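Local coordinates for envelope polyprotein (Puumala orthohantavirus, PDB 5FXU) that forms the Gn component of the hantaviral surface glycoprotein shell, which together with Gc probably mediates host-cell attachment and entry, at residues I7-T12 with Y153-C158; L19-V24 with F126-I131; H11-G16 with P130-I135; Q162-V167 with V187-R192. All blocks are in the same frame, centred on the assembly; numbering follows the deposited sequence.

Contact 1. Residues I7-T12 with Y153-C158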
# COMPACT_ATOMS: atom_id res chain seq x y z
N ILE A 7 -4.05 17.42 -0.86
CA ILE A 7 -4.15 17.18 0.57
C ILE A 7 -5.36 17.99 1.05
O ILE A 7 -5.43 19.19 0.84
CB ILE A 7 -2.85 17.59 1.30
CG1 ILE A 7 -1.67 16.74 0.83
CG2 ILE A 7 -2.99 17.51 2.81
CD1 ILE A 7 -1.72 15.29 1.24
N GLU A 8 -6.30 17.30 1.68
CA GLU A 8 -7.42 17.93 2.31
C GLU A 8 -7.03 18.26 3.76
O GLU A 8 -6.78 17.37 4.57
CB GLU A 8 -8.64 17.03 2.25
CG GLU A 8 -9.90 17.69 2.82
CD GLU A 8 -11.15 16.83 2.73
OE1 GLU A 8 -11.05 15.57 2.74
OE2 GLU A 8 -12.26 17.43 2.70
N CYS A 9 -7.00 19.56 4.07
CA CYS A 9 -6.61 20.07 5.39
C CYS A 9 -7.81 20.30 6.32
O CYS A 9 -8.73 21.02 5.96
CB CYS A 9 -5.87 21.40 5.19
SG CYS A 9 -4.26 21.15 4.43
N PRO A 10 -7.79 19.72 7.54
CA PRO A 10 -8.85 20.05 8.51
C PRO A 10 -8.78 21.48 9.05
O PRO A 10 -7.73 22.10 8.91
CB PRO A 10 -8.60 19.06 9.65
CG PRO A 10 -7.66 18.04 9.10
CD PRO A 10 -6.81 18.79 8.14
N HIS A 11 -9.85 21.98 9.68
CA HIS A 11 -9.85 23.33 10.31
C HIS A 11 -8.95 23.44 11.53
O HIS A 11 -8.32 24.47 11.71
CB HIS A 11 -11.25 23.80 10.71
CG HIS A 11 -12.11 24.11 9.54
ND1 HIS A 11 -11.99 25.27 8.80
CD2 HIS A 11 -13.09 23.39 8.95
CE1 HIS A 11 -12.87 25.26 7.81
NE2 HIS A 11 -13.55 24.13 7.88
N THR A 12 -8.90 22.39 12.35
CA THR A 12 -8.02 22.34 13.54
C THR A 12 -7.09 21.12 13.54
O THR A 12 -7.32 20.14 12.82
CB THR A 12 -8.83 22.31 14.87
OG1 THR A 12 -9.49 21.04 15.03
CG2 THR A 12 -9.86 23.46 14.92
N TYR A 153 -2.31 21.89 -0.91
CA TYR A 153 -2.96 21.77 0.39
C TYR A 153 -4.17 22.67 0.31
O TYR A 153 -4.03 23.84 0.00
CB TYR A 153 -2.02 22.18 1.50
CG TYR A 153 -0.85 21.23 1.66
CD1 TYR A 153 0.25 21.31 0.83
CD2 TYR A 153 -0.84 20.27 2.67
CE1 TYR A 153 1.33 20.45 0.99
CE2 TYR A 153 0.23 19.40 2.83
CZ TYR A 153 1.31 19.50 1.99
OH TYR A 153 2.38 18.63 2.11
N GLU A 154 -5.34 22.11 0.54
CA GLU A 154 -6.60 22.81 0.35
C GLU A 154 -7.45 22.67 1.60
O GLU A 154 -7.56 21.56 2.14
CB GLU A 154 -7.32 22.22 -0.86
CG GLU A 154 -8.14 23.22 -1.69
CD GLU A 154 -7.96 23.03 -3.20
OE1 GLU A 154 -7.97 21.87 -3.67
OE2 GLU A 154 -7.78 24.06 -3.89
N LYS A 155 -8.03 23.78 2.06
CA LYS A 155 -8.77 23.79 3.32
C LYS A 155 -10.18 23.25 3.07
O LYS A 155 -10.79 23.51 2.03
CB LYS A 155 -8.79 25.16 4.03
CG LYS A 155 -7.52 26.02 3.96
CD LYS A 155 -6.25 25.26 4.39
CE LYS A 155 -4.96 26.03 4.06
NZ LYS A 155 -3.81 25.15 3.70
N THR A 156 -10.67 22.46 4.02
CA THR A 156 -11.90 21.68 3.81
C THR A 156 -13.16 22.56 3.87
O THR A 156 -13.25 23.48 4.68
CB THR A 156 -11.99 20.47 4.78
OG1 THR A 156 -13.11 19.66 4.43
CG2 THR A 156 -12.13 20.88 6.22
N TYR A 157 -14.10 22.26 2.98
CA TYR A 157 -15.47 22.81 3.02
C TYR A 157 -16.24 22.56 4.31
O TYR A 157 -17.18 23.28 4.60
CB TYR A 157 -16.31 22.24 1.86
CG TYR A 157 -16.06 22.93 0.56
CD1 TYR A 157 -16.78 24.09 0.22
CD2 TYR A 157 -15.11 22.44 -0.34
CE1 TYR A 157 -16.55 24.74 -0.99
CE2 TYR A 157 -14.88 23.09 -1.54
CZ TYR A 157 -15.60 24.23 -1.86
OH TYR A 157 -15.38 24.87 -3.05
N CYS A 158 -15.86 21.53 5.07
CA CYS A 158 -16.63 21.09 6.24
C CYS A 158 -16.23 21.83 7.51
O CYS A 158 -15.18 22.45 7.53
CB CYS A 158 -16.43 19.57 6.39
SG CYS A 158 -16.67 18.71 4.81
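Glu-8 reaches from strand 3-9 to Thr-156, just past the end of strand 147-155. Its CB leaves the sheet on the face it shares with Glu-154. CG is anti to the backbone N (chi1 -175°), beside the carbonyl carbon, and passes 4.0 Å from Thr-156 CB. The chain runs on extended, bringing CD up to the Thr-156 hydroxyl. At the tip, Thr-156 OG1 donates to Glu-8 OE2 at 2.9 Å, from 37° above the carboxylate plane. OE2 also accepts from Leu-163 N, while OE1 bonds to Ser-236 OG, so three partners fix the carboxylate.

The backbones pair in parallel register. Glu-154 is bonded through both its polar backbone atoms: its N donates to Ile-7 O at 2.9 Å, and Cys-9 N donates to its O at 2.8 Å. Thr-156 N continues the pattern to Cys-9 O at 3.1 Å.

Ile-7, Cys-9, Tyr-153 and Lys-155 share the other face. Ile-7 and Tyr-153 lie side by side, pointing the same way. Ile-7 CG1 stands over the phenol face in a CH-pi contact, 4.2 Å from the ring centroid, and Ile-7 CG2 is 3.5 Å from Tyr-153 CD2. Cys-9 SG meets the same ring at its edge, 5.3 Å from the centroid and in plane, and is also disulfide-bonded to Cys-134.

Strand 3-9 is one of the two outermost strands of a four-stranded mixed sheet, followed by 147-155, 139-144 and 39-41; helix 133-136 packs on Tyr-153, and Phe-45 touches the Tyr-153 side chain too.

Contact 2. Residues L19-V24 with F126-I131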
# COMPACT_ATOMS: atom_id res chain seq x y z
N LEU A 19 -2.60 12.32 11.00
CA LEU A 19 -1.75 12.61 9.87
C LEU A 19 -2.62 12.94 8.68
O LEU A 19 -3.73 12.41 8.58
CB LEU A 19 -0.89 11.39 9.54
CG LEU A 19 0.03 10.85 10.63
CD1 LEU A 19 0.62 9.54 10.16
CD2 LEU A 19 1.14 11.82 10.92
N VAL A 20 -2.12 13.78 7.78
CA VAL A 20 -2.73 13.93 6.46
C VAL A 20 -2.10 12.92 5.50
O VAL A 20 -0.96 12.56 5.66
CB VAL A 20 -2.63 15.36 5.85
CG1 VAL A 20 -3.57 16.32 6.56
CG2 VAL A 20 -1.21 15.92 5.87
N ILE A 21 -2.86 12.50 4.51
CA ILE A 21 -2.37 11.61 3.46
C ILE A 21 -2.96 12.02 2.13
O ILE A 21 -4.12 12.39 2.05
CB ILE A 21 -2.72 10.14 3.74
CG1 ILE A 21 -2.18 9.22 2.62
CG2 ILE A 21 -4.22 9.94 3.98
CD1 ILE A 21 -2.19 7.76 2.99
N GLY A 22 -2.15 11.94 1.09
CA GLY A 22 -2.64 12.05 -0.28
C GLY A 22 -1.85 11.13 -1.21
O GLY A 22 -0.81 10.60 -0.84
N SER A 23 -2.34 10.93 -2.43
CA SER A 23 -1.64 10.05 -3.36
C SER A 23 -2.05 10.35 -4.76
O SER A 23 -3.14 10.80 -4.99
CB SER A 23 -1.86 8.55 -3.03
OG SER A 23 -3.22 8.14 -3.12
N VAL A 24 -1.15 10.11 -5.70
CA VAL A 24 -1.47 10.29 -7.11
C VAL A 24 -0.76 9.21 -7.96
O VAL A 24 0.37 8.89 -7.69
CB VAL A 24 -1.11 11.71 -7.59
CG1 VAL A 24 0.39 12.00 -7.48
CG2 VAL A 24 -1.58 11.92 -9.03
N PHE A 126 2.78 8.32 -2.78
CA PHE A 126 2.06 8.51 -1.52
C PHE A 126 2.80 9.54 -0.68
O PHE A 126 4.02 9.44 -0.53
CB PHE A 126 2.00 7.20 -0.74
CG PHE A 126 1.14 6.15 -1.39
CD1 PHE A 126 1.67 5.25 -2.33
CD2 PHE A 126 -0.21 6.06 -1.08
CE1 PHE A 126 0.87 4.29 -2.94
CE2 PHE A 126 -1.02 5.10 -1.71
CZ PHE A 126 -0.47 4.22 -2.65
N LEU A 127 2.06 10.49 -0.12
CA LEU A 127 2.62 11.49 0.80
C LEU A 127 1.84 11.47 2.07
O LEU A 127 0.62 11.64 2.05
CB LEU A 127 2.54 12.84 0.16
CG LEU A 127 3.06 14.02 0.95
CD1 LEU A 127 4.56 13.92 1.12
CD2 LEU A 127 2.71 15.31 0.23
N ILE A 128 2.53 11.23 3.18
CA ILE A 128 1.92 11.15 4.52
C ILE A 128 2.71 12.06 5.43
O ILE A 128 3.93 12.05 5.42
CB ILE A 128 2.06 9.74 5.09
CG1 ILE A 128 1.36 8.74 4.16
CG2 ILE A 128 1.43 9.65 6.48
CD1 ILE A 128 1.74 7.30 4.45
N GLY A 129 2.02 12.83 6.25
CA GLY A 129 2.72 13.69 7.17
C GLY A 129 1.89 14.40 8.21
O GLY A 129 0.69 14.23 8.28
N PRO A 130 2.55 15.20 9.04
CA PRO A 130 1.80 15.81 10.15
C PRO A 130 0.81 16.86 9.68
O PRO A 130 1.03 17.54 8.66
CB PRO A 130 2.89 16.42 11.04
CG PRO A 130 4.19 16.07 10.40
CD PRO A 130 3.95 15.63 9.00
N ILE A 131 -0.27 16.99 10.42
CA ILE A 131 -1.31 17.95 10.07
C ILE A 131 -0.79 19.40 10.12
O ILE A 131 -1.33 20.24 9.41
CB ILE A 131 -2.58 17.71 10.93
CG1 ILE A 131 -3.17 16.33 10.57
CG2 ILE A 131 -3.65 18.77 10.65
CD1 ILE A 131 -4.24 15.79 11.50
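Ile-21 and Ile-128 form a non-hydrogen-bonded pair of the antiparallel beta pairing between strands 19-30 and 120-130, their side chains side by side and pointing the same way. The partners differ in first torsion, which places CG1 anti to the backbone N in Ile-21 (chi1 -179°) but beside it in Ile-128 (chi1 -59°). Ile-21 CD1, carried on by an extended chi2, lies 3.9 Å from Ile-128 CG1. The other branch of Ile-128 serves Leu-19, which crosses it at a slant; there Leu-19 CD1 is 3.8 Å from Ile-128 CG2. Phe-194, from strand 185-197, touches both isoleucines and meets the Phe-126 ring edge-to-face.

Val-20 projects from the other face, where Ile-7 of strand 3-9 packs on it. Ile-131 crosses Val-20 obliquely, Val-20 CG1 lying 4.0 Å from Ile-131 CG1.

Each hydrogen-bonded pair sets a glycine opposite a side chain. Gly-129 and Val-20 exchange two backbone bonds, as do Gly-22 and Leu-127, the straightest running from Leu-127 N to Gly-22 O at 3.0 Å (177° at the hydrogen). Farther along, Ser-23 lies beside Phe-126 with Ser-23 CB 3.6 Å from Phe-126 CD2, while Ser-23 OG bonds to Arg-192 NH1.

Contact 3. Residues H11-G16 with P130-I135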
# COMPACT_ATOMS: atom_id res chain seq x y z
N HIS A 11 -9.85 21.98 9.68
CA HIS A 11 -9.85 23.33 10.31
C HIS A 11 -8.95 23.44 11.53
O HIS A 11 -8.32 24.47 11.71
CB HIS A 11 -11.25 23.80 10.71
CG HIS A 11 -12.11 24.11 9.54
ND1 HIS A 11 -11.99 25.27 8.80
CD2 HIS A 11 -13.09 23.39 8.95
CE1 HIS A 11 -12.87 25.26 7.81
NE2 HIS A 11 -13.55 24.13 7.88
N THR A 12 -8.90 22.39 12.35
CA THR A 12 -8.02 22.34 13.54
C THR A 12 -7.09 21.12 13.54
O THR A 12 -7.32 20.14 12.82
CB THR A 12 -8.83 22.31 14.87
OG1 THR A 12 -9.49 21.04 15.03
CG2 THR A 12 -9.86 23.46 14.92
N ILE A 13 -6.06 21.19 14.36
CA ILE A 13 -5.18 20.05 14.60
C ILE A 13 -5.86 19.05 15.54
O ILE A 13 -5.78 17.84 15.32
CB ILE A 13 -3.79 20.48 15.15
CG1 ILE A 13 -3.10 21.41 14.13
CG2 ILE A 13 -2.90 19.27 15.45
CD1 ILE A 13 -1.83 22.07 14.63
N GLY A 14 -6.52 19.56 16.58
CA GLY A 14 -7.26 18.73 17.52
C GLY A 14 -6.36 17.95 18.46
O GLY A 14 -5.45 18.51 19.06
N LEU A 15 -6.58 16.64 18.53
CA LEU A 15 -5.94 15.79 19.55
C LEU A 15 -4.46 15.43 19.27
O LEU A 15 -3.89 14.59 19.97
CB LEU A 15 -6.76 14.50 19.78
CG LEU A 15 -8.21 14.50 20.24
CD1 LEU A 15 -8.46 15.61 21.25
CD2 LEU A 15 -9.22 14.54 19.10
N GLY A 16 -3.85 16.02 18.24
CA GLY A 16 -2.40 15.97 18.06
C GLY A 16 -1.82 14.84 17.21
O GLY A 16 -0.80 15.05 16.55
N PRO A 130 2.55 15.20 9.04
CA PRO A 130 1.80 15.81 10.15
C PRO A 130 0.81 16.86 9.68
O PRO A 130 1.03 17.54 8.66
CB PRO A 130 2.89 16.42 11.04
CG PRO A 130 4.19 16.07 10.40
CD PRO A 130 3.95 15.63 9.00
N ILE A 131 -0.27 16.99 10.42
CA ILE A 131 -1.31 17.95 10.07
C ILE A 131 -0.79 19.40 10.12
O ILE A 131 -1.33 20.24 9.41
CB ILE A 131 -2.58 17.71 10.93
CG1 ILE A 131 -3.17 16.33 10.57
CG2 ILE A 131 -3.65 18.77 10.65
CD1 ILE A 131 -4.24 15.79 11.50
N GLN A 132 0.29 19.67 10.87
CA GLN A 132 0.94 21.00 10.93
C GLN A 132 1.43 21.50 9.56
O GLN A 132 1.54 22.71 9.35
CB GLN A 132 2.15 21.01 11.88
CG GLN A 132 1.82 21.00 13.37
CD GLN A 132 1.36 19.63 13.92
OE1 GLN A 132 1.36 18.58 13.21
NE2 GLN A 132 0.91 19.64 15.17
N THR A 133 1.71 20.57 8.65
CA THR A 133 2.09 20.92 7.28
C THR A 133 1.06 21.82 6.60
O THR A 133 1.43 22.70 5.83
CB THR A 133 2.29 19.66 6.42
OG1 THR A 133 3.06 18.72 7.14
CG2 THR A 133 3.06 19.99 5.15
N CYS A 134 -0.21 21.60 6.90
CA CYS A 134 -1.31 22.45 6.47
C CYS A 134 -1.23 23.93 6.91
O CYS A 134 -1.80 24.81 6.26
CB CYS A 134 -2.64 21.85 6.96
SG CYS A 134 -3.14 20.35 6.05
N ILE A 135 -0.53 24.21 8.01
CA ILE A 135 -0.27 25.59 8.45
C ILE A 135 0.90 26.16 7.65
O ILE A 135 0.86 27.32 7.25
CB ILE A 135 -0.00 25.66 9.98
CG1 ILE A 135 -1.25 25.23 10.74
CG2 ILE A 135 0.38 27.08 10.40
CD1 ILE A 135 -0.96 24.78 12.15
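Ile-13, in the loop between strands 3-9 and 19-30, lies against Ile-131, Gln-132 and Ile-135 on the connection that leaves strand 120-130. Pro-130 does not touch residues 11-16 but sets up the partner surface through its O. Thr-133 N donates to Pro-130 O at 3.1 Å, closing a type I turn, and Thr-133 OG1 adds a second grip on the same O at 2.8 Å. Ile-131, the second residue of that turn, points its CB at the loop. Its CG2 branch approaches Ile-13 CG1 at 4.4 Å, a loose contact, and Pro-10 packs on the same side chain.

Gln-132 follows, its chain bent at chi2 (76°), which swings CD back toward the loop. The side chain crosses Ile-13 at about a right angle, with NE2 3.7 Å from Ile-13 CD1 and 3.8 Å from Ile-13 CG2. The amide nitrogen thus rests against two methyl groups, a van der Waals contact and not a polar bond.

Thr-133 and Cys-134 do not touch residues 11-16; Thr-133 touches Phe-45, and Cys-134 O receives Lys-155 NZ. One residue on, Ile-135 faces the loop, and its CD1 meets Ile-13 CD1 at 3.8 Å, those side chains also crossing at about a right angle. The arrangement is a surface packing of one apolar loop residue on a type I turn between strand 120-130 and the short helix 133-136.

Contact 4. Residues Q162-V167 with V187-R192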
# COMPACT_ATOMS: atom_id res chain seq x y z
N GLN A 162 -14.87 15.68 7.03
CA GLN A 162 -14.17 15.62 5.76
C GLN A 162 -15.15 15.48 4.64
O GLN A 162 -16.20 14.88 4.80
CB GLN A 162 -13.24 14.42 5.72
CG GLN A 162 -12.02 14.55 6.61
CD GLN A 162 -11.22 13.26 6.70
OE1 GLN A 162 -11.35 12.32 5.88
NE2 GLN A 162 -10.37 13.21 7.71
N LEU A 163 -14.78 16.03 3.48
CA LEU A 163 -15.59 15.90 2.28
C LEU A 163 -15.47 14.47 1.71
O LEU A 163 -14.43 14.10 1.17
CB LEU A 163 -15.19 16.96 1.23
CG LEU A 163 -16.15 17.16 0.05
CD1 LEU A 163 -17.48 17.74 0.52
CD2 LEU A 163 -15.53 18.02 -1.04
N VAL A 164 -16.54 13.69 1.84
CA VAL A 164 -16.56 12.30 1.40
C VAL A 164 -17.77 12.07 0.49
O VAL A 164 -18.91 12.24 0.92
CB VAL A 164 -16.67 11.32 2.57
CG1 VAL A 164 -16.28 9.93 2.11
CG2 VAL A 164 -15.82 11.74 3.75
N GLU A 165 -17.51 11.69 -0.75
CA GLU A 165 -18.54 11.53 -1.78
C GLU A 165 -19.39 12.82 -1.92
O GLU A 165 -20.59 12.74 -2.12
CB GLU A 165 -19.46 10.30 -1.48
CG GLU A 165 -18.76 8.98 -1.14
CD GLU A 165 -19.66 7.89 -0.52
OE1 GLU A 165 -20.03 8.03 0.66
OE2 GLU A 165 -19.96 6.85 -1.18
N GLY A 166 -18.75 13.99 -1.84
CA GLY A 166 -19.47 15.28 -1.88
C GLY A 166 -20.31 15.61 -0.66
O GLY A 166 -21.22 16.44 -0.74
N VAL A 167 -20.01 14.99 0.48
CA VAL A 167 -20.79 15.14 1.71
C VAL A 167 -19.84 15.34 2.88
O VAL A 167 -18.81 14.68 2.95
CB VAL A 167 -21.65 13.89 1.98
CG1 VAL A 167 -22.59 14.13 3.15
CG2 VAL A 167 -22.45 13.48 0.74
N VAL A 187 -21.24 6.33 5.91
CA VAL A 187 -20.52 6.85 4.75
C VAL A 187 -19.33 5.96 4.41
O VAL A 187 -18.60 5.49 5.29
CB VAL A 187 -20.06 8.31 5.01
CG1 VAL A 187 -19.30 8.85 3.82
CG2 VAL A 187 -21.26 9.20 5.28
N THR A 188 -19.14 5.72 3.13
CA THR A 188 -18.03 4.91 2.64
C THR A 188 -16.77 5.76 2.43
O THR A 188 -16.84 6.73 1.70
CB THR A 188 -18.45 4.22 1.35
OG1 THR A 188 -19.42 3.23 1.69
CG2 THR A 188 -17.31 3.56 0.68
N VAL A 189 -15.67 5.41 3.09
CA VAL A 189 -14.43 6.19 3.02
C VAL A 189 -13.26 5.35 2.48
O VAL A 189 -13.23 4.13 2.63
CB VAL A 189 -14.01 6.83 4.37
CG1 VAL A 189 -15.11 7.71 4.90
CG2 VAL A 189 -13.66 5.79 5.41
N MET A 190 -12.30 6.05 1.91
CA MET A 190 -11.07 5.45 1.43
C MET A 190 -10.16 5.06 2.59
O MET A 190 -10.07 5.77 3.59
CB MET A 190 -10.34 6.41 0.50
CG MET A 190 -9.05 5.84 -0.09
SD MET A 190 -8.24 6.85 -1.38
CE MET A 190 -9.32 6.53 -2.75
N VAL A 191 -9.50 3.92 2.44
CA VAL A 191 -8.47 3.48 3.35
C VAL A 191 -7.24 3.15 2.53
O VAL A 191 -7.36 2.48 1.50
CB VAL A 191 -8.89 2.25 4.16
CG1 VAL A 191 -7.85 1.92 5.22
CG2 VAL A 191 -10.15 2.55 4.94
N ARG A 192 -6.10 3.66 2.97
CA ARG A 192 -4.79 3.35 2.37
C ARG A 192 -3.86 2.74 3.40
O ARG A 192 -3.68 3.31 4.46
CB ARG A 192 -4.14 4.61 1.77
CG ARG A 192 -4.75 5.00 0.45
CD ARG A 192 -4.66 6.43 -0.02
NE ARG A 192 -5.44 7.45 0.67
CZ ARG A 192 -5.58 8.69 0.24
NH1 ARG A 192 -5.03 9.09 -0.90
NH2 ARG A 192 -6.31 9.54 0.95
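Val-164 presses its CG1 methyl onto strand 185-197, and apolar packing centres on this group. CG1 is anti to the backbone N (chi1 -163°), and from there it meets Val-187 CG1 at 3.6 Å and Val-189 CG1 at 3.8 Å. The Val-164 and Val-187 side chains cross at a slant. Val-187 and Val-189 are alternate residues (i and i+2) of their strand, and Val-164 CG1 also lies 3.3 Å from the backbone O of the intervening Thr-188. Both valines are buried and have further contacts: Ile-355 touches Val-187, while Leu-351 and Val-234 touch Val-189.

Backbone hydrogen bonds act within residues 162-167. Val-164 N donates to Val-167 O at 2.7 Å and Val-167 N donates to Val-164 O at 3.0 Å, closing a type I' turn with Glu-165 and Gly-166 at its corners, both at positive phi. This is the tight two-residue turn of a beta hairpin, joining strands 162-164 and 167-171. Strand 162-164 does not pair with 185-197 but runs across it, at 103° between directions and 8.6 Å between the segment axes.

The Glu-165 carboxylate makes van der Waals approaches to the strand. Glu-165 slides past Val-187 in the opposite direction, Glu-165 OE1 coming to 3.3 Å from Val-187 CG1, and crosses Thr-188, with Glu-165 OE2 3.9 Å from Thr-188 CB. Glu-165 is poorly ordered, so its carboxylate position is less certain.

Contacts 1 to 3 form a close cluster, with centres 10 to 12 Å apart; centre to centre, contact 4 lies about 13 Å from contact 1, 15 Å from contact 2 and 19 Å from contact 3. Contacts 1 and 3 start from the same N-terminal stretch. Strand 19-30 follows strand 3-9, so contact 2 is nested within the chain loop closed by contact 1; helix 133-136 follows strand 120-130, so contacts 2 and 3 share Pro-130 and Ile-131. Contact 4 comes later in the chain, yet Leu-163 reaches contact 1 and Arg-192 reaches contact 2. Segments distant in sequence are thus knitted together within the Gn head.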